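Local coordinates for protein putative aspartate aminotransferase (Thermus thermophilus, PDB 1IUG) that probably acts as a pyridoxal 5'-phosphate-dependent aminotransferase of class V, moving amino groups between amino acids such as aspartate and 2-oxo acids, at residues His26-Ala31 with Glu224-Trp229; Arg33-Lys38 with Leu235-Ala240; Val100-Asp105 with Glu120-Leu125. One frame throughout, in Å; residues are numbered along the deposited sequence.

Contact 1: His26-Ala31 with Glu224-Trp229; sequences HHRTEA and EGESAW. With PO4 (phosphate ion), chain D.
Arg-28 reaches across to the 224-229 loop and lays its guanidinium over the end of Glu-226. The two side chains cross at about a right angle, and their flat groups are turned 79° apart. Glu-226 OE1 sits over one guanidinium face, 3.2 Å from Arg-28 NE. This is a salt bridge of charges only, since no N-H points at the oxygen. The same OE1 also pairs with Arg-33, which is its stronger partner. His-27 NE2 covers the guanidinium near its rim, 3.6 Å above the plane. Bends in the arginine chain at chi2 and chi3 (-60° and 130°) bring NH2 to 3.0 Å from Ser-227 O. A water in the guanidinium plane accepts from Arg-28 NH2 and donates to Ser-227 OG. Ser-227 OG in turn gives a short 2.5 Å bond to Trp-229 O, nearly along the C=O axis. A leucine in place of Arg-28 would probably leave Glu-226 with less positive charge around it and the water without its N-H donor. His-27 NE2 gives a weak 3.5 Å hydrogen bond to phosphate O4, and Arg-89 of the second subunit also binds this ion. Trp-229, whose ring edge faces the phosphate, packs on the cofactor-bearing lysine of that subunit. The chemistry implies a polar, partly buried link near the dimer interface, with Glu-226 probably held by two arginine charges and one water joining the segments.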
loop_
_atom_site.group_PDB
_atom_site.type_symbol
_atom_site.label_atom_id
_atom_site.label_comp_id
_atom_site.label_asym_id
_atom_site.label_seq_id
_atom_site.Cartn_x
_atom_site.Cartn_y
_atom_site.Cartn_z
ATOM N N HIS A 26 11.982 10.221 -7.873
ATOM C CA HIS A 26 11.328 9.404 -8.886
ATOM C C HIS A 26 11.895 8.000 -8.699
ATOM O O HIS A 26 13.110 7.826 -8.604
ATOM C CB HIS A 26 11.620 9.914 -10.298
ATOM C CG HIS A 26 10.810 9.234 -11.356
ATOM N ND1 HIS A 26 11.245 8.108 -12.019
ATOM C CD2 HIS A 26 9.575 9.501 -11.840
ATOM C CE1 HIS A 26 10.313 7.710 -12.867
ATOM N NE2 HIS A 26 9.289 8.538 -12.777
ATOM N N HIS A 27 11.012 7.007 -8.637
ATOM C CA HIS A 27 11.403 5.614 -8.417
ATOM C C HIS A 27 12.280 4.951 -9.485
ATOM O O HIS A 27 12.818 3.866 -9.251
ATOM C CB HIS A 27 10.160 4.761 -8.163
ATOM C CG HIS A 27 9.203 4.729 -9.315
ATOM N ND1 HIS A 27 8.691 5.872 -9.889
ATOM C CD2 HIS A 27 8.666 3.690 -9.996
ATOM C CE1 HIS A 27 7.877 5.538 -10.875
ATOM N NE2 HIS A 27 7.844 4.220 -10.959
ATOM N N ARG A 28 12.418 5.586 -10.648
ATOM C CA ARG A 28 13.240 5.036 -11.728
ATOM C C ARG A 28 14.617 5.693 -11.849
ATOM O O ARG A 28 15.422 5.312 -12.703
ATOM C CB ARG A 28 12.503 5.108 -13.071
ATOM C CG ARG A 28 11.295 4.187 -13.177
ATOM C CD ARG A 28 11.688 2.728 -13.004
ATOM N NE ARG A 28 10.841 2.040 -12.028
ATOM C CZ ARG A 28 9.887 1.168 -12.339
ATOM N NH1 ARG A 28 9.648 0.864 -13.608
ATOM N NH2 ARG A 28 9.167 0.598 -11.380
ATOM N N THR A 29 14.886 6.690 -11.012
ATOM C CA THR A 29 16.180 7.359 -11.041
ATOM C C THR A 29 17.199 6.421 -10.386
ATOM O O THR A 29 16.825 5.565 -9.582
ATOM C CB THR A 29 16.130 8.721 -10.304
ATOM O OG1 THR A 29 17.326 9.461 -10.579
ATOM C CG2 THR A 29 15.998 8.527 -8.804
ATOM N N GLU A 30 18.473 6.558 -10.749
ATOM C CA GLU A 30 19.520 5.702 -10.192
ATOM C C GLU A 30 19.628 5.808 -8.668
ATOM O O GLU A 30 19.983 4.837 -7.995
ATOM C CB GLU A 30 20.871 6.010 -10.843
ATOM C CG GLU A 30 21.966 4.999 -10.510
ATOM C CD GLU A 30 21.570 3.560 -10.849
ATOM O OE1 GLU A 30 21.123 3.306 -11.990
ATOM O OE2 GLU A 30 21.712 2.680 -9.973
ATOM N N ALA A 31 19.299 6.981 -8.133
ATOM C CA ALA A 31 19.340 7.219 -6.694
ATOM C C ALA A 31 18.305 6.352 -5.981
ATOM O O ALA A 31 18.581 5.788 -4.917
ATOM C CB ALA A 31 19.080 8.686 -6.399
ATOM N N GLU A 224 16.618 -6.082 -9.652
ATOM C CA GLU A 224 17.344 -4.971 -10.257
ATOM C C GLU A 224 17.119 -3.619 -9.570
ATOM O O GLU A 224 17.532 -2.583 -10.085
ATOM C CB GLU A 224 16.982 -4.868 -11.745
ATOM C CG GLU A 224 18.061 -4.205 -12.605
ATOM C CD GLU A 224 17.626 -3.981 -14.048
ATOM O OE1 GLU A 224 17.280 -4.970 -14.734
ATOM O OE2 GLU A 224 17.640 -2.811 -14.494
ATOM N N GLY A 225 16.467 -3.624 -8.412
ATOM C CA GLY A 225 16.231 -2.379 -7.703
ATOM C C GLY A 225 14.979 -1.646 -8.142
ATOM O O GLY A 225 14.805 -0.465 -7.837
ATOM N N GLU A 226 14.114 -2.343 -8.876
ATOM C CA GLU A 226 12.858 -1.770 -9.350
ATOM C C GLU A 226 11.743 -2.466 -8.584
ATOM O O GLU A 226 11.990 -3.200 -7.629
ATOM C CB GLU A 226 12.643 -2.065 -10.838
ATOM C CG GLU A 226 13.890 -2.086 -11.703
ATOM C CD GLU A 226 14.248 -0.735 -12.283
ATOM O OE1 GLU A 226 13.468 0.230 -12.115
ATOM O OE2 GLU A 226 15.318 -0.645 -12.923
ATOM N N SER A 227 10.516 -2.239 -9.029
ATOM C CA SER A 227 9.333 -2.859 -8.446
ATOM C C SER A 227 8.325 -2.943 -9.587
ATOM O O SER A 227 8.474 -2.254 -10.602
ATOM C CB SER A 227 8.787 -2.050 -7.260
ATOM O OG SER A 227 8.474 -0.719 -7.629
ATOM N N ALA A 228 7.346 -3.831 -9.453
ATOM C CA ALA A 228 6.341 -4.007 -10.495
ATOM C C ALA A 228 5.591 -2.708 -10.775
ATOM O O ALA A 228 5.435 -2.318 -11.930
ATOM C CB ALA A 228 5.371 -5.109 -10.109
ATOM N N TRP A 229 5.161 -2.028 -9.715
ATOM C CA TRP A 229 4.416 -0.771 -9.839
ATOM C C TRP A 229 5.169 0.316 -9.073
ATOM O O TRP A 229 6.296 0.092 -8.631
ATOM C CB TRP A 229 3.003 -0.936 -9.258
ATOM C CG TRP A 229 2.517 -2.361 -9.251
ATOM C CD1 TRP A 229 2.344 -3.165 -8.156
ATOM C CD2 TRP A 229 2.199 -3.167 -10.393
ATOM N NE1 TRP A 229 1.946 -4.420 -8.547
ATOM C CE2 TRP A 229 1.848 -4.449 -9.914
ATOM C CE3 TRP A 229 2.176 -2.928 -11.776
ATOM C CZ2 TRP A 229 1.478 -5.495 -10.771
ATOM C CZ3 TRP A 229 1.808 -3.969 -12.628
ATOM C CH2 TRP A 229 1.465 -5.235 -12.119
HETATM P P PO4 D . 4.108 1.842 -13.211
HETATM O O1 PO4 D . 4.149 2.790 -14.420
HETATM O O2 PO4 D . 2.808 2.011 -12.419
HETATM O O3 PO4 D . 4.280 0.391 -13.643
HETATM O O4 PO4 D . 5.306 2.252 -12.278
HETATM O O HOH W 1 10.468 1.085 -8.633
#

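Contact 2: Arg33-Lys38 with Leu235-Ala240; sequences REVFLK and LVLAVA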
loop_
_atom_site.group_PDB
_atom_site.type_symbol
_atom_site.label_atom_id
_atom_site.label_comp_id
_atom_site.label_asym_id
_atom_site.label_seq_id
_atom_site.Cartn_x
_atom_site.Cartn_y
_atom_site.Cartn_z
ATOM N N ARG A 33 16.896 3.515 -7.195
ATOM C CA ARG A 33 17.274 2.112 -7.397
ATOM C C ARG A 33 18.183 1.666 -6.262
ATOM O O ARG A 33 17.941 0.642 -5.623
ATOM C CB ARG A 33 18.086 1.945 -8.685
ATOM C CG ARG A 33 17.473 2.460 -9.962
ATOM C CD ARG A 33 16.167 1.792 -10.326
ATOM N NE ARG A 33 15.698 2.240 -11.640
ATOM C CZ ARG A 33 16.420 2.208 -12.761
ATOM N NH1 ARG A 33 17.667 1.746 -12.759
ATOM N NH2 ARG A 33 15.884 2.628 -13.901
ATOM N N GLU A 34 19.250 2.434 -6.051
ATOM C CA GLU A 34 20.237 2.134 -5.023
ATOM C C GLU A 34 19.659 2.094 -3.622
ATOM O O GLU A 34 20.000 1.207 -2.848
ATOM C CB GLU A 34 21.426 3.095 -5.115
ATOM C CG GLU A 34 22.275 2.840 -6.359
ATOM C CD GLU A 34 23.430 3.814 -6.535
ATOM O OE1 GLU A 34 23.880 3.981 -7.691
ATOM O OE2 GLU A 34 23.894 4.400 -5.530
ATOM N N VAL A 35 18.761 3.028 -3.310
ATOM C CA VAL A 35 18.123 3.050 -1.994
ATOM C C VAL A 35 17.254 1.803 -1.850
ATOM O O VAL A 35 17.275 1.139 -0.817
ATOM C CB VAL A 35 17.245 4.310 -1.791
ATOM C CG1 VAL A 35 16.483 4.214 -0.480
ATOM C CG2 VAL A 35 18.112 5.549 -1.773
ATOM N N PHE A 36 16.526 1.470 -2.913
ATOM C CA PHE A 36 15.657 0.298 -2.916
ATOM C C PHE A 36 16.495 -0.962 -2.713
ATOM O O PHE A 36 16.179 -1.788 -1.861
ATOM C CB PHE A 36 14.875 0.216 -4.229
ATOM C CG PHE A 36 13.612 -0.578 -4.127
ATOM C CD1 PHE A 36 12.448 0.008 -3.630
ATOM C CD2 PHE A 36 13.576 -1.915 -4.523
ATOM C CE1 PHE A 36 11.265 -0.723 -3.527
ATOM C CE2 PHE A 36 12.400 -2.654 -4.426
ATOM C CZ PHE A 36 11.238 -2.056 -3.926
ATOM N N LEU A 37 17.567 -1.094 -3.490
ATOM C CA LEU A 37 18.473 -2.238 -3.372
ATOM C C LEU A 37 19.107 -2.275 -1.984
ATOM O O LEU A 37 19.331 -3.346 -1.422
ATOM C CB LEU A 37 19.575 -2.166 -4.431
ATOM C CG LEU A 37 19.220 -2.733 -5.802
ATOM C CD1 LEU A 37 20.334 -2.427 -6.791
ATOM C CD2 LEU A 37 18.991 -4.234 -5.693
ATOM N N LYS A 38 19.393 -1.094 -1.444
ATOM C CA LYS A 38 19.981 -0.959 -0.117
ATOM C C LYS A 38 19.001 -1.549 0.902
ATOM O O LYS A 38 19.376 -2.359 1.746
ATOM C CB LYS A 38 20.216 0.523 0.187
ATOM C CG LYS A 38 21.510 0.859 0.920
ATOM C CD LYS A 38 21.607 0.179 2.274
ATOM C CE LYS A 38 22.906 0.522 3.015
ATOM N NZ LYS A 38 23.811 1.452 2.271
ATOM N N LEU A 235 8.669 5.828 2.130
ATOM C CA LEU A 235 8.675 4.908 3.262
ATOM C C LEU A 235 9.882 3.974 3.183
ATOM O O LEU A 235 10.456 3.610 4.204
ATOM C CB LEU A 235 7.382 4.093 3.294
ATOM C CG LEU A 235 6.063 4.856 3.431
ATOM C CD1 LEU A 235 4.920 3.863 3.518
ATOM C CD2 LEU A 235 6.078 5.726 4.666
ATOM N N VAL A 236 10.257 3.581 1.967
ATOM C CA VAL A 236 11.407 2.709 1.759
ATOM C C VAL A 236 12.660 3.402 2.296
ATOM O O VAL A 236 13.507 2.761 2.924
ATOM C CB VAL A 236 11.582 2.342 0.257
ATOM C CG1 VAL A 236 12.871 1.561 0.040
ATOM C CG2 VAL A 236 10.401 1.510 -0.215
ATOM N N LEU A 237 12.748 4.716 2.081
ATOM C CA LEU A 237 13.873 5.518 2.568
ATOM C C LEU A 237 13.930 5.452 4.087
ATOM O O LEU A 237 15.007 5.298 4.671
ATOM C CB LEU A 237 13.723 6.980 2.141
ATOM C CG LEU A 237 14.388 7.398 0.833
ATOM C CD1 LEU A 237 13.863 8.763 0.396
ATOM C CD2 LEU A 237 15.902 7.424 1.022
ATOM N N ALA A 238 12.760 5.589 4.711
ATOM C CA ALA A 238 12.633 5.535 6.165
ATOM C C ALA A 238 13.067 4.165 6.708
ATOM O O ALA A 238 13.753 4.080 7.725
ATOM C CB ALA A 238 11.192 5.846 6.578
ATOM N N VAL A 239 12.666 3.100 6.017
ATOM C CA VAL A 239 13.027 1.741 6.414
ATOM C C VAL A 239 14.546 1.552 6.342
ATOM O O VAL A 239 15.154 1.014 7.268
ATOM C CB VAL A 239 12.322 0.682 5.517
ATOM C CG1 VAL A 239 12.917 -0.708 5.754
ATOM C CG2 VAL A 239 10.821 0.664 5.811
ATOM N N ALA A 240 15.149 2.017 5.250
ATOM C CA ALA A 240 16.593 1.907 5.051
ATOM C C ALA A 240 17.372 2.660 6.139
ATOM O O ALA A 240 18.306 2.116 6.731
ATOM C CB ALA A 240 16.970 2.424 3.670
#
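Val-35 and Leu-237 make the tightest touch between helix 30-47 and helix 233-246. Their side chains cross at about a right angle. Val-35 CG1 comes to 3.6 Å from Leu-237 CD2, and Val-35 CG2 meets the same methyl at 4.0 Å. One leucine methyl therefore rests against both branches of the valine. With CG1 anti to the backbone N (chi1 174°), Val-35 turns this branch to the leucine. Beside this pair, Phe-36 meets Val-236. The ring leans obliquely on the valine, and two neighbouring ring carbons take one methyl each. Phe-36 CD1 lies 4.0 Å from Val-236 CG1, while Phe-36 CE1 lies 4.1 Å from Val-236 CG2. Phe-36 also packs on Ser-227 and Pro-231, and Val-236 on Leu-193 of strand 193-198. This pair is buried, whereas Val-35 and Leu-237 are partly exposed. The closest touch is thus not the deepest one.

The looser side lies one turn further along both helices. Lys-38 and Ala-240 both start toward the opposite helix, but Lys-38 CB stays 5.1 Å from Ala-240 CB. Lys-38 is exposed to solvent. No hydrogen bond crosses the contact; the touching side chains are all apolar. The backbones are fairly close, with Val-35 CA 6.7 Å from Leu-237 CA. On its other sides, helix 233-246 packs against strand 193-198 and helix 14-21, through Val-239 on Phe-195 and Ala-238 on Ala-19. The arrangement is a helix-helix contact in an outer layer of a class V aminotransferase, where helices cover the central mixed sheet of the large domain of a fold-type I pyridoxal-phosphate enzyme.

Contact 3: Val100-Asp105 with Glu120-Leu125; sequences VVERLD and EGYAGL
Tyr-122 sets its phenol end against the carboxylate of Glu-102, and the overlap is confined to these two side chains. Tyr-122 OH donates a hydrogen bond of 2.6 Å to Glu-102 OE2. The acceptor lies at the edge of the ring, near its plane. Seen from the glutamate, the hydroxyl comes from above the carboxylate, 48° out of its plane. The carboxylate and ring planes are 79° apart, and the two side chains cross at about a right angle. The other oxygen, Glu-102 OE1, is 3.3 Å from Tyr-122 OH, but its angle is too poor for a bond. One carboxylate oxygen therefore does the accepting.

The glutamate reaches the hydroxyl with an extended chain. Its CG stands anti to the backbone N (chi1 173°), and the chain stays extended beyond CG. Lower down, Glu-102 CB rests 4.1 Å from Tyr-122 CE2, a looser apolar touch at the ring's rim. The backbones stay well apart: Glu-102 CA and Tyr-122 CA are 9.3 Å from each other.

That spacing fits the sheet order. Strand 77-82 runs between strands 100-105 and 124-128, and Glu-102 bonds through its backbone to Val-78 and Val-80. Tyr-122 sits just before strand 124-128, with its side chain on Arg-77 and Phe-147, while its backbone N bonds to Asn-151. The side-chain pair thus bridges over the end of the intervening strand. Arg-77 and Lys-119 form long, weak ion pairs with the carboxylate, and their charges would probably favour its ionised form. The chemistry implies a single short hydrogen bond, probably charge-assisted, at the surface, joining the edge strand to the loop that leads into strand 124-128.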
loop_
_atom_site.group_PDB
_atom_site.type_symbol
_atom_site.label_atom_id
_atom_site.label_comp_id
_atom_site.label_asym_id
_atom_site.label_seq_id
_atom_site.Cartn_x
_atom_site.Cartn_y
_atom_site.Cartn_z
ATOM N N VAL A 100 -7.507 -26.251 1.431
ATOM C CA VAL A 100 -8.207 -27.123 2.370
ATOM C C VAL A 100 -7.499 -26.877 3.700
ATOM O O VAL A 100 -6.333 -27.244 3.877
ATOM C CB VAL A 100 -8.107 -28.609 1.964
ATOM C CG1 VAL A 100 -9.005 -29.448 2.859
ATOM C CG2 VAL A 100 -8.503 -28.785 0.504
ATOM N N VAL A 101 -8.218 -26.272 4.640
ATOM C CA VAL A 101 -7.629 -25.903 5.915
ATOM C C VAL A 101 -8.053 -26.628 7.192
ATOM O O VAL A 101 -9.239 -26.654 7.547
ATOM C CB VAL A 101 -7.817 -24.377 6.148
ATOM C CG1 VAL A 101 -7.008 -23.913 7.349
ATOM C CG2 VAL A 101 -7.423 -23.596 4.899
ATOM N N GLU A 102 -7.064 -27.198 7.884
ATOM C CA GLU A 102 -7.306 -27.847 9.167
ATOM C C GLU A 102 -7.043 -26.755 10.192
ATOM O O GLU A 102 -5.935 -26.236 10.298
ATOM C CB GLU A 102 -6.374 -29.036 9.427
ATOM C CG GLU A 102 -6.538 -29.597 10.848
ATOM C CD GLU A 102 -5.924 -30.972 11.032
ATOM O OE1 GLU A 102 -5.055 -31.125 11.919
ATOM O OE2 GLU A 102 -6.325 -31.908 10.309
ATOM N N ARG A 103 -8.079 -26.430 10.945
ATOM C CA ARG A 103 -8.045 -25.377 11.938
ATOM C C ARG A 103 -8.026 -25.966 13.355
ATOM O O ARG A 103 -8.985 -26.611 13.782
ATOM C CB ARG A 103 -9.278 -24.503 11.666
ATOM C CG ARG A 103 -9.389 -23.134 12.301
ATOM C CD ARG A 103 -9.422 -23.139 13.799
ATOM N NE ARG A 103 -9.885 -21.858 14.342
ATOM C CZ ARG A 103 -10.916 -21.148 13.882
ATOM N NH1 ARG A 103 -11.630 -21.573 12.845
ATOM N NH2 ARG A 103 -11.245 -20.006 14.472
ATOM N N LEU A 104 -6.906 -25.787 14.053
ATOM C CA LEU A 104 -6.758 -26.278 15.423
ATOM C C LEU A 104 -6.851 -25.114 16.411
ATOM O O LEU A 104 -5.940 -24.285 16.499
ATOM C CB LEU A 104 -5.424 -27.007 15.597
ATOM C CG LEU A 104 -5.182 -28.270 14.767
ATOM C CD1 LEU A 104 -3.851 -28.885 15.179
ATOM C CD2 LEU A 104 -6.318 -29.273 14.964
ATOM N N ASP A 105 -7.948 -25.066 17.163
ATOM C CA ASP A 105 -8.179 -23.994 18.129
ATOM C C ASP A 105 -7.493 -24.124 19.479
ATOM O O ASP A 105 -7.472 -25.193 20.086
ATOM C CB ASP A 105 -9.679 -23.791 18.361
ATOM C CG ASP A 105 -10.357 -23.092 17.206
ATOM O OD1 ASP A 105 -10.306 -21.844 17.157
ATOM O OD2 ASP A 105 -10.945 -23.792 16.352
ATOM N N GLU A 120 1.211 -36.006 9.385
ATOM C CA GLU A 120 1.654 -36.280 8.021
ATOM C C GLU A 120 0.484 -36.023 7.068
ATOM O O GLU A 120 -0.677 -36.165 7.457
ATOM C CB GLU A 120 2.146 -37.725 7.880
ATOM C CG GLU A 120 1.133 -38.777 8.310
ATOM C CD GLU A 120 1.605 -40.197 8.045
ATOM O OE1 GLU A 120 2.791 -40.502 8.309
ATOM O OE2 GLU A 120 0.778 -41.014 7.577
ATOM N N GLY A 121 0.792 -35.598 5.847
ATOM C CA GLY A 121 -0.249 -35.347 4.862
ATOM C C GLY A 121 -0.555 -33.898 4.510
ATOM O O GLY A 121 -1.498 -33.629 3.762
ATOM N N TYR A 122 0.237 -32.960 5.027
ATOM C CA TYR A 122 0.005 -31.546 4.745
ATOM C C TYR A 122 1.115 -30.923 3.916
ATOM O O TYR A 122 2.297 -31.228 4.095
ATOM C CB TYR A 122 -0.188 -30.760 6.043
ATOM C CG TYR A 122 -1.267 -31.328 6.930
ATOM C CD1 TYR A 122 -0.987 -32.375 7.801
ATOM C CD2 TYR A 122 -2.580 -30.854 6.869
ATOM C CE1 TYR A 122 -1.981 -32.942 8.585
ATOM C CE2 TYR A 122 -3.588 -31.417 7.660
ATOM C CZ TYR A 122 -3.276 -32.462 8.514
ATOM O OH TYR A 122 -4.242 -33.048 9.300
ATOM N N ALA A 123 0.715 -30.070 2.981
ATOM C CA ALA A 123 1.654 -29.377 2.110
ATOM C C ALA A 123 2.309 -28.198 2.838
ATOM O O ALA A 123 3.417 -27.788 2.494
ATOM C CB ALA A 123 0.937 -28.894 0.863
ATOM N N GLY A 124 1.628 -27.669 3.853
ATOM C CA GLY A 124 2.173 -26.543 4.586
ATOM C C GLY A 124 1.607 -26.277 5.970
ATOM O O GLY A 124 0.574 -26.820 6.359
ATOM N N LEU A 125 2.336 -25.451 6.717
ATOM C CA LEU A 125 1.978 -25.029 8.069
ATOM C C LEU A 125 2.140 -23.508 8.122
ATOM O O LEU A 125 3.137 -22.958 7.630
ATOM C CB LEU A 125 2.910 -25.674 9.100
ATOM C CG LEU A 125 2.795 -25.176 10.545
ATOM C CD1 LEU A 125 1.444 -25.547 11.138
ATOM C CD2 LEU A 125 3.916 -25.755 11.388
#

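In the fold
From the N terminus, the chain first passes 26-31 and then 33-38, both on or just before helix 30-47. It next builds the whole seven-stranded sheet. There contact 3 closes a short loop between edge strand 100-105 and the entry to strand 124-128. The chain later returns through 224-229, which closes contact 1, and through 235-240, which closes contact 2. Contacts 1 and 2 cross along the chain, and contact 3 is nested inside both loops. Contacts 1 and 2 touch, with centres 10 Å apart, and together fasten helix 30-47 to the 224-229 loop and helix 233-246. Contact 3 is remote, its centre about 39 Å from that of contact 1.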